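Local coordinates for protein manganese-containing pseudocatalase (PDB 6KK8) that probably breaks down hydrogen peroxide to water and oxygen at a centre of two manganese ions, as expected of a manganese catalase, at residues 35-40 with 72-77; 78-83 with 172-177; 5-10 with 265-270; 182-187 with 232-237. All blocks are in the same frame, centred on the assembly; numbering follows the deposited sequence.

Interaction 1: residues 35-40 with 72-77; sequences GEMSTL and GHIELV. With MN3 (manganese (III) ion), chain K; O (oxygen atom), chain L; O (oxygen atom), chain N.
E36 and H73 meet through a manganese ion that each holds with one atom, E36 OE1 at 2.0 Å and H73 ND1 at 2.2 Å. Glutamate suits its place because its chain can fold back: CG lies beside the backbone N, and a second bend at chi2 (-61°) brings the carboxylate up to the metal. OE1 lies at the edge of the imidazole, near its plane, while carboxylate and ring are turned 52° apart. OE1 and ND1 are neighbours only as ligands of one ion, with no hydrogen bond between them. The other ends of both groups are also held: E36 OE2 forms a salt bridge with K162, and H73 NE2 is hydrogen-bonded to E69, a second-shell carboxylate that helps fix the ring's rotation. Two bound oxygen atoms and E70 help complete the coordination.

The second kind of contact is apolar and lies to one side of the metal. I74 CG2 rests 3.6 Å from the carbonyl carbon of E36, and its CD1 meets L40 CD2 at 3.7 Å, the two chains crossing at about a right angle. M37 SD lies 4.2 Å from I74 CG2. The methylene part of E36 is used too, since its CG touches V77 CG2 at 3.8 Å. Branched and aliphatic residues fill this buried seam, and F48 of a second subunit packs on I74.

Segments 36-40 and 72-77 run antiparallel, their axes 9.0 Å apart. Ligands facing inward from such a pair, with E70 shared by both manganese ions, are characteristic of the dimetal site in the four-helix bundle of ferritin-like proteins.

Interaction 2: residues 78-83 with 172-177; sequences AATINS and PVAREM
T80 reaches across to M177 and A174 with both branches of its side chain. OG1 lies 3.4 Å from M177 CG, at the start of the methionine chain, which it meets at a slant. The methyl CG2 of T80 lies 3.8 Å from A174 CA and 3.9 Å from M177 CE. M177 can meet both branches because its chain bends at chi2 (-86°) and again at chi3 (-73°), which swings CE back toward the threonine. One turn further along, S83 CB packs on V173 CG1 at 4.0 Å. The small residue A174 probably helps the helices come close here, with the CA atoms of T80 and A174 only 6.1 Å apart.

The next shell deals with the hydroxyls. T80 OG1 is hydrogen-bonded to the carbonyl oxygen of L76, one turn back in its own helix. S83 OG likewise donates to A79 O at 2.9 Å, reaching it from the opposite face to that used by S83 N. V26 of helix 20-26 and L76 and V77 also pack on the M177 side chain. N171 OD1 accepts a bond from A174 N at the start of helix 172-200.

Threonine and serine suit this buried interface: each spends its hydroxyl on a carbonyl one turn back, while S83 CB and the T80 methyl face the other helix and T80 OG1 lies against M177 without a hydrogen bond. With none crossing between the antiparallel segments, the chemistry implies cohesion by van der Waals fit, the T80 and S83 hydroxyls being satisfied inside helix 57-85.

Interaction 3: residues 5-10 with 265-270; sequences IDRLQI and PPTGGP
L8 and G269 form a single antiparallel bridge, a hydrogen-bonded pair that joins the loop after strand 2-4 to the loop after strand 260-263. L8 N donates to G269 O at 2.8 Å, and G269 N returns a straighter bond to L8 O at 2.9 Å, with an angle of 159° at the hydrogen. Having no side chain, G268 and G269 let the chains press together. G268 CA approaches Q9 O at 3.5 Å as a nearly linear CA-H...O contact, and its positive phi (85°) is a backbone setting that suits glycine.

R7 adds a third hydrogen bond. Its chain runs extended from CG to NE along the partner loop, and NH1 donates to a lone pair of T267 O at 3.0 Å, nearly in the guanidinium plane. Two prolines supply rigid apolar faces: P265 CG meets I5 CD1 at 3.9 Å, the side chains crossing at about a right angle, and P266 CG meets Q9 CG at 3.9 Å.

Beyond that methylene, Q9 turns its amide inward, where NE2 is hydrogen-bonded to Y180 and E69. D6 instead bonds with its carboxylate to Y60 and Y241 of a second subunit.

Every hydrogen bond across the contact ends on a main-chain oxygen, so the join depends chiefly on backbone shape. Glycines grant the close approach and proline rings limit the loop's backbone freedom, while R7 and T267 lie toward solvent.

Interaction 4: residues 182-187 with 232-237; sequences LVRGGV and NLYRFS. With O (oxygen atom), chain M.
R184 grips the backbone carbonyl of N232 end-on with two nitrogens, and this is the tight part of the contact. R184 NH1 lies 2.8 Å from N232 O, and R184 NH2 lies 3.0 Å from N232 O. The acceptor lies in the guanidinium plane, so the pair of bonds fixes the group's rotation. Bends at chi2 (-51°) and chi3 (-57°) curl the arginine over its own helix and carry the terminal nitrogens to the strand. Both faces of the guanidinium are flanked: the edge of the Y234 ring stands over one, CD2 lying 3.9 Å from NH2, with the planes 59° apart, and V187 CB lies at the rim of the other. Arginine suits the place because a third nitrogen remains for the metal side, where NE makes a salt bridge with E69. E69 is the second-shell carboxylate of the manganese site, which R184 probably helps to position.

The looser part is apolar or faces outward. V187 CG1 touches L233 CD1 at 3.9 Å and is equally near N232 O, and W248 packs on both V187 and L233. The amide of N232 turns away from the helix toward the partly exposed side, where ND2 donates to Y234 OH at 3.2 Å and steadies the phenol.

Strand 232-235 crosses segment 182-187 of helix 172-200 almost perpendicularly, the axes of these segments 9.3 Å apart. Beside it, L233 and R235 pair through their backbones with parallel strand 260-263, while L62 of helix 57-85 packs on L233 and N65 bonds the main chain of Y234 and F236.

In the fold
Helix 57-85 carries half of interaction 1 and half of interaction 2, whose centres lie 13 Å apart and which touch where M177 meets L76 and V77. Helix 172-200 links interactions 2 and 4, 19 Å apart by centres and not in touch. Along the chain, interactions 1, 2 and 4 follow one another in the order in which they close, and interaction 3 spans them all, joining residues near the start to a late loop. It touches each: Q9 lies against H73 and R184, L8 against A79, and P265 and P266 against F236. The bundle that holds the metal is thus flanked by a loop near the N-terminus and a late loop joined to it, and all four contacts also reach the second subunit.

Interaction 1: residues 35-40 with 72-77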
# COMPACT_ATOMS: atom_id res chain seq x y z
N GLY B 35 -0.86 -16.14 7.32
CA GLY B 35 -1.77 -16.34 8.42
C GLY B 35 -3.09 -16.97 8.00
O GLY B 35 -3.34 -17.30 6.83
N GLU B 36 -3.96 -17.16 8.99
CA GLU B 36 -5.23 -17.85 8.76
C GLU B 36 -6.17 -17.06 7.87
O GLU B 36 -7.01 -17.66 7.20
CB GLU B 36 -5.88 -18.20 10.11
CG GLU B 36 -5.05 -19.15 10.98
CD GLU B 36 -4.80 -20.46 10.34
OE1 GLU B 36 -5.74 -21.07 9.86
OE2 GLU B 36 -3.63 -20.89 10.27
N MET B 37 -6.07 -15.74 7.84
CA MET B 37 -6.87 -14.99 6.86
C MET B 37 -6.49 -15.38 5.45
O MET B 37 -7.34 -15.43 4.57
CB MET B 37 -6.64 -13.47 6.99
CG MET B 37 -7.41 -12.83 8.11
SD MET B 37 -9.17 -12.68 7.75
CE MET B 37 -9.11 -11.44 6.49
N SER B 38 -5.22 -15.70 5.21
CA SER B 38 -4.81 -16.09 3.88
C SER B 38 -5.27 -17.50 3.52
O SER B 38 -5.75 -17.72 2.41
CB SER B 38 -3.30 -16.00 3.74
OG SER B 38 -2.94 -14.64 3.78
N THR B 39 -5.12 -18.47 4.41
CA THR B 39 -5.66 -19.79 4.07
C THR B 39 -7.16 -19.72 3.86
O THR B 39 -7.68 -20.24 2.86
CB THR B 39 -5.27 -20.85 5.08
OG1 THR B 39 -5.65 -20.41 6.38
CG2 THR B 39 -3.77 -21.10 5.05
N LEU B 40 -7.87 -19.04 4.75
CA LEU B 40 -9.31 -18.84 4.61
C LEU B 40 -9.65 -18.25 3.25
O LEU B 40 -10.44 -18.80 2.49
CB LEU B 40 -9.83 -17.92 5.71
CG LEU B 40 -11.25 -17.39 5.48
CD1 LEU B 40 -12.29 -18.52 5.42
CD2 LEU B 40 -11.61 -16.41 6.57
N GLY B 72 -13.27 -21.09 11.22
CA GLY B 72 -13.07 -21.32 12.64
C GLY B 72 -11.64 -21.10 13.08
O GLY B 72 -11.39 -20.85 14.26
N HIS B 73 -10.68 -21.15 12.14
CA HIS B 73 -9.29 -20.86 12.50
C HIS B 73 -9.04 -19.37 12.68
O HIS B 73 -8.33 -18.99 13.62
CB HIS B 73 -8.31 -21.43 11.47
CG HIS B 73 -8.28 -22.93 11.45
ND1 HIS B 73 -7.36 -23.65 10.72
CD2 HIS B 73 -9.07 -23.84 12.07
CE1 HIS B 73 -7.59 -24.94 10.88
NE2 HIS B 73 -8.62 -25.08 11.69
N ILE B 74 -9.61 -18.50 11.84
CA ILE B 74 -9.46 -17.07 12.14
C ILE B 74 -10.10 -16.76 13.48
O ILE B 74 -9.59 -15.94 14.24
CB ILE B 74 -9.93 -16.12 11.02
CG1 ILE B 74 -11.44 -16.21 10.72
CG2 ILE B 74 -9.11 -16.32 9.76
CD1 ILE B 74 -11.94 -14.98 9.97
N GLU B 75 -11.23 -17.41 13.78
CA GLU B 75 -11.92 -17.21 15.05
C GLU B 75 -11.04 -17.62 16.22
O GLU B 75 -10.94 -16.91 17.22
CB GLU B 75 -13.20 -18.04 15.00
CG GLU B 75 -14.08 -17.86 16.23
CD GLU B 75 -15.35 -18.69 16.20
OE1 GLU B 75 -15.38 -19.69 15.46
OE2 GLU B 75 -16.28 -18.31 16.94
N LEU B 76 -10.36 -18.76 16.10
CA LEU B 76 -9.53 -19.28 17.18
C LEU B 76 -8.31 -18.40 17.40
O LEU B 76 -7.91 -18.14 18.54
CB LEU B 76 -9.14 -20.71 16.83
CG LEU B 76 -8.43 -21.50 17.91
CD1 LEU B 76 -9.35 -21.68 19.11
CD2 LEU B 76 -7.97 -22.86 17.41
N VAL B 77 -7.67 -17.95 16.33
CA VAL B 77 -6.49 -17.09 16.48
C VAL B 77 -6.88 -15.74 17.06
O VAL B 77 -6.19 -15.20 17.94
CB VAL B 77 -5.70 -16.96 15.16
CG1 VAL B 77 -4.52 -16.04 15.34
CG2 VAL B 77 -5.24 -18.32 14.67
MN MN3 K . -5.86 -22.97 9.29
O O L . -4.62 -22.92 7.66
O O N . -4.23 -23.69 10.55

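Interaction 2: residues 78-83 with 172-177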
# COMPACT_ATOMS: atom_id res chain seq x y z
N ALA B 78 -8.00 -15.18 16.62
CA ALA B 78 -8.47 -13.93 17.20
C ALA B 78 -8.73 -14.09 18.69
O ALA B 78 -8.36 -13.21 19.48
CB ALA B 78 -9.70 -13.41 16.46
N ALA B 79 -9.37 -15.20 19.11
CA ALA B 79 -9.62 -15.43 20.53
C ALA B 79 -8.32 -15.51 21.32
O ALA B 79 -8.24 -15.05 22.46
CB ALA B 79 -10.44 -16.71 20.73
N THR B 80 -7.28 -16.08 20.72
CA THR B 80 -5.98 -16.19 21.38
C THR B 80 -5.36 -14.81 21.58
O THR B 80 -4.88 -14.47 22.65
CB THR B 80 -5.08 -17.10 20.55
OG1 THR B 80 -5.64 -18.41 20.46
CG2 THR B 80 -3.71 -17.23 21.18
N ILE B 81 -5.39 -13.99 20.53
CA ILE B 81 -4.86 -12.63 20.65
C ILE B 81 -5.64 -11.86 21.69
O ILE B 81 -5.06 -11.15 22.53
CB ILE B 81 -4.90 -11.95 19.26
CG1 ILE B 81 -3.87 -12.62 18.34
CG2 ILE B 81 -4.62 -10.45 19.37
CD1 ILE B 81 -4.06 -12.29 16.87
N ASN B 82 -6.96 -12.00 21.68
CA ASN B 82 -7.78 -11.28 22.64
C ASN B 82 -7.48 -11.74 24.06
O ASN B 82 -7.53 -10.93 24.99
CB ASN B 82 -9.25 -11.46 22.30
CG ASN B 82 -9.64 -10.72 21.04
OD1 ASN B 82 -8.97 -9.77 20.66
ND2 ASN B 82 -10.71 -11.15 20.40
N SER B 83 -7.19 -13.02 24.24
CA SER B 83 -6.82 -13.55 25.55
C SER B 83 -5.53 -12.92 26.05
O SER B 83 -5.41 -12.61 27.24
CB SER B 83 -6.65 -15.08 25.51
OG SER B 83 -7.86 -15.76 25.26
N PRO B 172 0.80 -20.27 27.61
CA PRO B 172 0.06 -21.51 27.37
C PRO B 172 -1.14 -21.35 26.47
O PRO B 172 -1.53 -22.31 25.79
CB PRO B 172 -0.35 -21.97 28.79
CG PRO B 172 -0.11 -20.83 29.66
CD PRO B 172 0.92 -19.95 29.05
N VAL B 173 -1.76 -20.16 26.42
CA VAL B 173 -2.90 -19.97 25.52
C VAL B 173 -2.44 -20.01 24.08
O VAL B 173 -3.01 -20.70 23.22
CB VAL B 173 -3.65 -18.67 25.83
CG1 VAL B 173 -4.93 -18.61 25.02
CG2 VAL B 173 -3.99 -18.55 27.31
N ALA B 174 -1.36 -19.31 23.80
CA ALA B 174 -0.80 -19.30 22.45
C ALA B 174 -0.32 -20.69 22.06
O ALA B 174 -0.54 -21.14 20.93
CB ALA B 174 0.33 -18.28 22.33
N ARG B 175 0.38 -21.39 22.96
CA ARG B 175 0.93 -22.68 22.58
C ARG B 175 -0.16 -23.74 22.39
O ARG B 175 -0.01 -24.63 21.54
CB ARG B 175 1.98 -23.14 23.59
CG ARG B 175 3.25 -22.34 23.43
CD ARG B 175 4.42 -22.98 24.15
NE ARG B 175 5.65 -22.43 23.60
CZ ARG B 175 6.87 -22.79 23.99
NH1 ARG B 175 6.99 -23.73 24.95
NH2 ARG B 175 7.95 -22.24 23.42
N GLU B 176 -1.26 -23.66 23.14
CA GLU B 176 -2.35 -24.60 22.94
C GLU B 176 -2.96 -24.41 21.55
O GLU B 176 -3.19 -25.38 20.82
CB GLU B 176 -3.41 -24.43 24.04
CG GLU B 176 -4.43 -25.53 24.07
CD GLU B 176 -3.90 -26.79 24.74
OE1 GLU B 176 -2.87 -26.71 25.43
OE2 GLU B 176 -4.55 -27.84 24.59
N MET B 177 -3.21 -23.15 21.18
CA MET B 177 -3.77 -22.87 19.87
C MET B 177 -2.82 -23.33 18.77
O MET B 177 -3.24 -23.93 17.78
CB MET B 177 -4.04 -21.37 19.77
CG MET B 177 -4.51 -20.88 18.38
SD MET B 177 -3.18 -20.51 17.23
CE MET B 177 -2.57 -19.01 17.93

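Interaction 3: residues 5-10 with 265-270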
# COMPACT_ATOMS: atom_id res chain seq x y z
N ILE B 5 -21.98 -21.46 14.61
CA ILE B 5 -22.12 -22.12 15.91
C ILE B 5 -21.30 -21.32 16.91
O ILE B 5 -20.12 -21.01 16.64
CB ILE B 5 -21.61 -23.56 15.84
CG1 ILE B 5 -22.45 -24.39 14.86
CG2 ILE B 5 -21.62 -24.19 17.25
CD1 ILE B 5 -21.85 -25.75 14.55
N ASP B 6 -21.89 -20.97 18.06
CA ASP B 6 -21.21 -20.10 19.02
C ASP B 6 -20.27 -20.87 19.94
O ASP B 6 -20.44 -20.94 21.16
CB ASP B 6 -22.23 -19.26 19.79
CG ASP B 6 -21.63 -17.99 20.35
OD1 ASP B 6 -20.96 -17.26 19.57
OD2 ASP B 6 -21.87 -17.69 21.54
N ARG B 7 -19.24 -21.45 19.32
CA ARG B 7 -18.23 -22.26 20.00
C ARG B 7 -16.93 -22.12 19.23
O ARG B 7 -16.93 -22.03 17.99
CB ARG B 7 -18.56 -23.77 19.97
CG ARG B 7 -19.82 -24.14 20.73
CD ARG B 7 -20.02 -25.64 20.72
NE ARG B 7 -21.37 -25.96 21.14
CZ ARG B 7 -21.90 -27.17 21.02
NH1 ARG B 7 -21.17 -28.18 20.56
NH2 ARG B 7 -23.17 -27.36 21.40
N LEU B 8 -15.83 -22.11 19.96
CA LEU B 8 -14.51 -22.23 19.34
C LEU B 8 -14.23 -23.68 18.98
O LEU B 8 -14.83 -24.61 19.53
CB LEU B 8 -13.41 -21.73 20.27
CG LEU B 8 -13.49 -20.27 20.67
CD1 LEU B 8 -12.32 -19.88 21.59
CD2 LEU B 8 -13.54 -19.38 19.46
N GLN B 9 -13.30 -23.90 18.05
CA GLN B 9 -13.04 -25.27 17.62
C GLN B 9 -12.39 -26.12 18.71
O GLN B 9 -12.52 -27.34 18.67
CB GLN B 9 -12.16 -25.24 16.35
CG GLN B 9 -12.09 -26.57 15.67
CD GLN B 9 -11.50 -26.51 14.27
OE1 GLN B 9 -11.46 -25.45 13.64
NE2 GLN B 9 -11.07 -27.64 13.77
N ILE B 10 -11.71 -25.50 19.68
CA ILE B 10 -11.18 -26.19 20.85
C ILE B 10 -11.45 -25.33 22.07
O ILE B 10 -11.72 -24.14 21.98
CB ILE B 10 -9.67 -26.53 20.81
CG1 ILE B 10 -8.84 -25.26 20.59
CG2 ILE B 10 -9.40 -27.63 19.80
CD1 ILE B 10 -7.33 -25.41 20.83
N PRO B 265 -19.17 -31.06 12.75
CA PRO B 265 -18.06 -30.37 13.40
C PRO B 265 -17.67 -31.07 14.69
O PRO B 265 -18.46 -31.84 15.26
CB PRO B 265 -18.68 -28.99 13.71
CG PRO B 265 -20.12 -29.23 13.87
CD PRO B 265 -20.47 -30.41 12.97
N PRO B 266 -16.49 -30.78 15.20
CA PRO B 266 -16.12 -31.23 16.54
C PRO B 266 -16.98 -30.53 17.58
O PRO B 266 -17.63 -29.52 17.31
CB PRO B 266 -14.65 -30.84 16.67
CG PRO B 266 -14.43 -29.73 15.69
CD PRO B 266 -15.48 -29.88 14.60
N THR B 267 -16.99 -31.11 18.78
CA THR B 267 -17.74 -30.54 19.90
C THR B 267 -17.32 -29.10 20.17
O THR B 267 -18.16 -28.22 20.35
CB THR B 267 -17.48 -31.38 21.14
OG1 THR B 267 -17.99 -32.70 20.90
CG2 THR B 267 -18.14 -30.78 22.38
N GLY B 268 -16.02 -28.86 20.22
CA GLY B 268 -15.53 -27.52 20.45
C GLY B 268 -15.43 -27.12 21.91
O GLY B 268 -15.48 -27.94 22.84
N GLY B 269 -15.27 -25.82 22.10
CA GLY B 269 -15.14 -25.22 23.41
C GLY B 269 -15.83 -23.87 23.44
O GLY B 269 -16.35 -23.38 22.44
N PRO B 270 -15.92 -23.26 24.62
CA PRO B 270 -16.66 -22.00 24.75
C PRO B 270 -15.94 -20.84 24.09
O PRO B 270 -14.71 -20.79 23.99
CB PRO B 270 -16.72 -21.79 26.27
CG PRO B 270 -15.55 -22.52 26.78
CD PRO B 270 -15.34 -23.71 25.90

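Interaction 4: residues 182-187 with 232-237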
# COMPACT_ATOMS: atom_id res chain seq x y z
N LEU B 182 -1.18 -26.75 14.33
CA LEU B 182 -0.17 -27.58 13.65
C LEU B 182 -0.77 -28.90 13.19
O LEU B 182 -0.51 -29.36 12.08
CB LEU B 182 1.03 -27.84 14.57
CG LEU B 182 1.97 -26.65 14.80
CD1 LEU B 182 2.92 -26.99 15.92
CD2 LEU B 182 2.72 -26.30 13.53
N VAL B 183 -1.58 -29.54 14.04
CA VAL B 183 -2.21 -30.80 13.68
C VAL B 183 -3.19 -30.58 12.53
O VAL B 183 -3.20 -31.33 11.54
CB VAL B 183 -2.90 -31.40 14.91
CG1 VAL B 183 -3.75 -32.58 14.51
CG2 VAL B 183 -1.83 -31.80 15.93
N ARG B 184 -4.02 -29.54 12.62
CA ARG B 184 -4.99 -29.28 11.56
C ARG B 184 -4.29 -28.90 10.26
O ARG B 184 -4.74 -29.29 9.18
CB ARG B 184 -6.00 -28.22 11.97
CG ARG B 184 -6.79 -28.54 13.24
CD ARG B 184 -7.44 -29.91 13.20
NE ARG B 184 -8.32 -30.04 12.04
CZ ARG B 184 -8.69 -31.19 11.51
NH1 ARG B 184 -8.30 -32.36 12.05
NH2 ARG B 184 -9.46 -31.20 10.44
N GLY B 185 -3.20 -28.14 10.35
CA GLY B 185 -2.48 -27.79 9.14
C GLY B 185 -1.84 -28.99 8.49
O GLY B 185 -1.71 -29.05 7.27
N GLY B 186 -1.42 -29.95 9.30
CA GLY B 186 -0.90 -31.19 8.74
C GLY B 186 -1.96 -31.95 7.97
O GLY B 186 -1.68 -32.55 6.93
N VAL B 187 -3.18 -31.94 8.49
CA VAL B 187 -4.29 -32.55 7.77
C VAL B 187 -4.49 -31.85 6.43
O VAL B 187 -4.66 -32.49 5.39
CB VAL B 187 -5.59 -32.53 8.61
CG1 VAL B 187 -6.80 -32.89 7.76
CG2 VAL B 187 -5.49 -33.48 9.80
N ASN B 232 -8.60 -36.84 11.28
CA ASN B 232 -9.98 -36.43 11.04
C ASN B 232 -10.07 -35.26 10.06
O ASN B 232 -9.51 -34.18 10.31
CB ASN B 232 -10.64 -35.99 12.34
CG ASN B 232 -10.76 -37.10 13.34
OD1 ASN B 232 -10.62 -38.27 12.99
ND2 ASN B 232 -11.04 -36.75 14.57
N LEU B 233 -10.81 -35.46 9.00
CA LEU B 233 -11.25 -34.35 8.16
C LEU B 233 -12.73 -34.19 8.47
O LEU B 233 -13.55 -35.03 8.08
CB LEU B 233 -10.98 -34.62 6.68
CG LEU B 233 -11.23 -33.41 5.78
CD1 LEU B 233 -10.20 -32.35 6.00
CD2 LEU B 233 -11.23 -33.79 4.30
N TYR B 234 -13.08 -33.16 9.23
CA TYR B 234 -14.46 -32.91 9.58
C TYR B 234 -15.18 -32.29 8.39
O TYR B 234 -14.65 -31.39 7.74
CB TYR B 234 -14.53 -31.92 10.76
CG TYR B 234 -13.96 -32.45 12.05
CD1 TYR B 234 -14.74 -33.23 12.90
CD2 TYR B 234 -12.65 -32.23 12.39
CE1 TYR B 234 -14.20 -33.77 14.07
CE2 TYR B 234 -12.11 -32.74 13.57
CZ TYR B 234 -12.89 -33.51 14.40
OH TYR B 234 -12.34 -34.03 15.57
N ARG B 235 -16.40 -32.74 8.15
CA ARG B 235 -17.27 -32.20 7.10
C ARG B 235 -18.16 -31.15 7.75
O ARG B 235 -19.11 -31.46 8.48
CB ARG B 235 -18.09 -33.33 6.46
CG ARG B 235 -18.93 -32.89 5.24
CD ARG B 235 -19.72 -34.05 4.57
NE ARG B 235 -20.73 -34.54 5.48
CZ ARG B 235 -21.95 -34.04 5.61
NH1 ARG B 235 -22.37 -33.02 4.86
NH2 ARG B 235 -22.75 -34.58 6.50
N PHE B 236 -17.83 -29.87 7.51
CA PHE B 236 -18.51 -28.74 8.13
C PHE B 236 -19.72 -28.31 7.31
O PHE B 236 -19.81 -27.20 6.79
CB PHE B 236 -17.55 -27.56 8.26
CG PHE B 236 -16.52 -27.71 9.36
CD1 PHE B 236 -16.82 -27.26 10.65
CD2 PHE B 236 -15.27 -28.25 9.11
CE1 PHE B 236 -15.85 -27.38 11.67
CE2 PHE B 236 -14.34 -28.35 10.13
CZ PHE B 236 -14.62 -27.94 11.40
N SER B 237 -20.68 -29.23 7.17
CA SER B 237 -21.85 -28.95 6.34
C SER B 237 -22.98 -29.86 6.80
O SER B 237 -22.71 -31.04 7.04
CB SER B 237 -21.55 -29.25 4.88
OG SER B 237 -22.72 -29.05 4.09
O O M . -4.82 -25.30 9.37